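Side-chain contact in cystatin (Fasciola hepatica, PDB 6I1M), which probably inhibits papain-like cysteine proteases, as a secreted stefin (type 1 cystatin) of the liver fluke: residues Val17-Pro20 / Met21-Lys25. Numbering follows the deposited sequence.
Sequences VFQP and MILSK
Met21 reaches back one helical turn, laying its side chain alongside Val17 and past the ring of Phe18. Its CB sits 3.5 Å from Phe18 O; CG, set anti to the carbonyl carbon (chi1 -70°), then turns toward the preceding turn and comes 3.5 Å from Val17 O. From there the chain runs extended (chi2 -175°). SD passes obliquely by the Phe18 ring, 4.2 Å from Phe18 CD1, a Met-aromatic contact, and the terminal CE presses on Val17 CG1 at 3.4 Å, tighter than usual for two carbons. That same Val17 methyl lies over the centre of one face of the Phe18 ring, so it touches both, with the Met21 methyl off to one side. One step on, Ile22 CD1 approaches Phe18 CB at 4.4 Å, while Ile22 N donates to Phe18 O (2.9 Å). Leu23 N to Gln19 O and Ser24 N to Pro20 O carry on the i to i+4 ladder past the kink at Pro20, whose nitrogen has no hydrogen to give. Phe18, meeting Tyr53 and Phe55, and Ile22, on Leu40 and Val57, turn the buried side of helix 12-28 onto the antiparallel sheet, the helix-on-sheet arrangement of the cystatin fold.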
ATOM      1  N   VAL A  17      10.241  -0.713  -1.544  1.00 21.39           N
ATOM      2  CA  VAL A  17      10.051  -0.582  -0.071  1.00 22.55           C
ATOM      3  C   VAL A  17       8.661  -1.101   0.307  1.00 21.19           C
ATOM      4  O   VAL A  17       8.557  -1.913   1.226  1.00 20.11           O
ATOM      5  CB  VAL A  17      10.300   0.881   0.362  1.00 26.95           C
ATOM      6  CG1 VAL A  17       9.791   1.194   1.757  1.00 27.94           C
ATOM      7  CG2 VAL A  17      11.782   1.222   0.266  1.00 28.88           C
ATOM      8  N   PHE A  18       7.630  -0.661  -0.407  1.00 20.80           N
ATOM      9  CA  PHE A  18       6.209  -0.815   0.001  1.00 20.23           C
ATOM     10  C   PHE A  18       5.627  -2.136  -0.493  1.00 19.83           C
ATOM     11  O   PHE A  18       4.792  -2.671   0.218  1.00 22.50           O
ATOM     12  CB  PHE A  18       5.355   0.357  -0.489  1.00 19.23           C
ATOM     13  CG  PHE A  18       5.736   1.676   0.142  1.00 20.97           C
ATOM     14  CD1 PHE A  18       5.646   1.855   1.512  1.00 22.80           C
ATOM     15  CD2 PHE A  18       6.220   2.718  -0.635  1.00 19.83           C
ATOM     16  CE1 PHE A  18       6.035   3.059   2.093  1.00 24.15           C
ATOM     17  CE2 PHE A  18       6.576   3.928  -0.062  1.00 21.97           C
ATOM     18  CZ  PHE A  18       6.468   4.109   1.297  1.00 23.65           C
ATOM     19  N   GLN A  19       6.051  -2.668  -1.643  1.00 19.97           N
ATOM     20  CA  GLN A  19       5.411  -3.897  -2.184  1.00 19.56           C
ATOM     21  C   GLN A  19       5.589  -5.039  -1.186  1.00 18.41           C
ATOM     22  O   GLN A  19       4.603  -5.704  -0.889  1.00 17.99           O
ATOM     23  CB  GLN A  19       5.867  -4.246  -3.600  1.00 19.70           C
ATOM     24  CG  GLN A  19       5.112  -5.432  -4.196  1.00 19.84           C
ATOM     25  CD  GLN A  19       5.611  -6.816  -3.854  1.00 19.98           C
ATOM     26  OE1 GLN A  19       6.454  -7.046  -2.983  1.00 21.27           O
ATOM     27  NE2 GLN A  19       5.079  -7.782  -4.582  1.00 19.58           N
ATOM     28  N   PRO A  20       6.786  -5.342  -0.625  1.00 20.11           N
ATOM     29  CA  PRO A  20       6.904  -6.425   0.361  1.00 20.28           C
ATOM     30  C   PRO A  20       6.184  -6.167   1.693  1.00 21.38           C
ATOM     31  O   PRO A  20       5.731  -7.121   2.291  1.00 23.40           O
ATOM     32  CB  PRO A  20       8.403  -6.503   0.675  1.00 20.45           C
ATOM     33  CG  PRO A  20       9.046  -5.904  -0.559  1.00 20.15           C
ATOM     34  CD  PRO A  20       8.113  -4.794  -0.975  1.00 20.27           C
ATOM     35  N   MET A  21       6.087  -4.905   2.122  1.00 21.38           N
ATOM     36  CA  MET A  21       5.333  -4.538   3.351  1.00 23.25           C
ATOM     37  C   MET A  21       3.855  -4.864   3.126  1.00 20.73           C
ATOM     38  O   MET A  21       3.216  -5.413   4.023  1.00 19.65           O
ATOM     39  CB  MET A  21       5.433  -3.050   3.675  1.00 26.32           C
ATOM     40  CG  MET A  21       6.779  -2.576   4.137  1.00 33.81           C
ATOM     41  SD  MET A  21       6.632  -0.826   4.611  1.00 35.08           S
ATOM     42  CE  MET A  21       8.330  -0.294   4.431  1.00 34.58           C
ATOM     43  N   ILE A  22       3.322  -4.505   1.968  1.00 19.67           N
ATOM     44  CA  ILE A  22       1.873  -4.689   1.659  1.00 19.27           C
ATOM     45  C   ILE A  22       1.569  -6.179   1.497  1.00 20.92           C
ATOM     46  O   ILE A  22       0.516  -6.619   2.009  1.00 20.51           O
ATOM     47  CB  ILE A  22       1.434  -3.826   0.470  1.00 20.29           C
ATOM     48  CG1 ILE A  22       1.626  -2.346   0.815  1.00 20.73           C
ATOM     49  CG2 ILE A  22       0.006  -4.144   0.076  1.00 18.77           C
ATOM     50  CD1 ILE A  22       1.348  -1.394  -0.322  1.00 22.45           C
ATOM     51  N   LEU A  23       2.470  -6.927   0.864  1.00 19.25           N
ATOM     52  CA  LEU A  23       2.315  -8.380   0.648  1.00 20.34           C
ATOM     53  C   LEU A  23       2.268  -9.051   2.013  1.00 20.00           C
ATOM     54  O   LEU A  23       1.324  -9.819   2.265  1.00 19.69           O
ATOM     55  CB  LEU A  23       3.509  -8.895  -0.148  1.00 20.93           C
ATOM     56  CG  LEU A  23       3.567 -10.405  -0.408  1.00 23.57           C
ATOM     57  CD1 LEU A  23       2.223 -10.964  -0.846  1.00 24.04           C
ATOM     58  CD2 LEU A  23       4.624 -10.712  -1.466  1.00 24.21           C
ATOM     59  N   SER A  24       3.257  -8.735   2.852  1.00 18.73           N
ATOM     60  CA  SER A  24       3.373  -9.292   4.218  1.00 20.96           C
ATOM     61  C   SER A  24       2.066  -9.048   4.982  1.00 19.78           C
ATOM     62  O   SER A  24       1.579  -9.987   5.593  1.00 22.69           O
ATOM     63  CB  SER A  24       4.552  -8.749   4.947  1.00 20.70           C
ATOM     64  OG  SER A  24       4.427  -9.073   6.311  1.00 23.12           O
ATOM     65  N   LYS A  25       1.501  -7.839   4.905  1.00 20.31           N
ATOM     66  CA  LYS A  25       0.232  -7.457   5.594  1.00 21.39           C
ATOM     67  C   LYS A  25      -0.924  -8.305   5.062  1.00 20.90           C
ATOM     68  O   LYS A  25      -1.651  -8.887   5.879  1.00 20.42           O
ATOM     69  CB  LYS A  25      -0.125  -5.989   5.359  1.00 22.21           C
ATOM     70  CG  LYS A  25      -1.289  -5.474   6.192  1.00 23.80           C
ATOM     71  CD  LYS A  25      -1.192  -5.815   7.658  1.00 25.26           C
ATOM     72  CE  LYS A  25      -2.362  -5.269   8.454  1.00 29.76           C
ATOM     73  NZ  LYS A  25      -1.968  -4.052   9.202  1.00 30.75           N
TER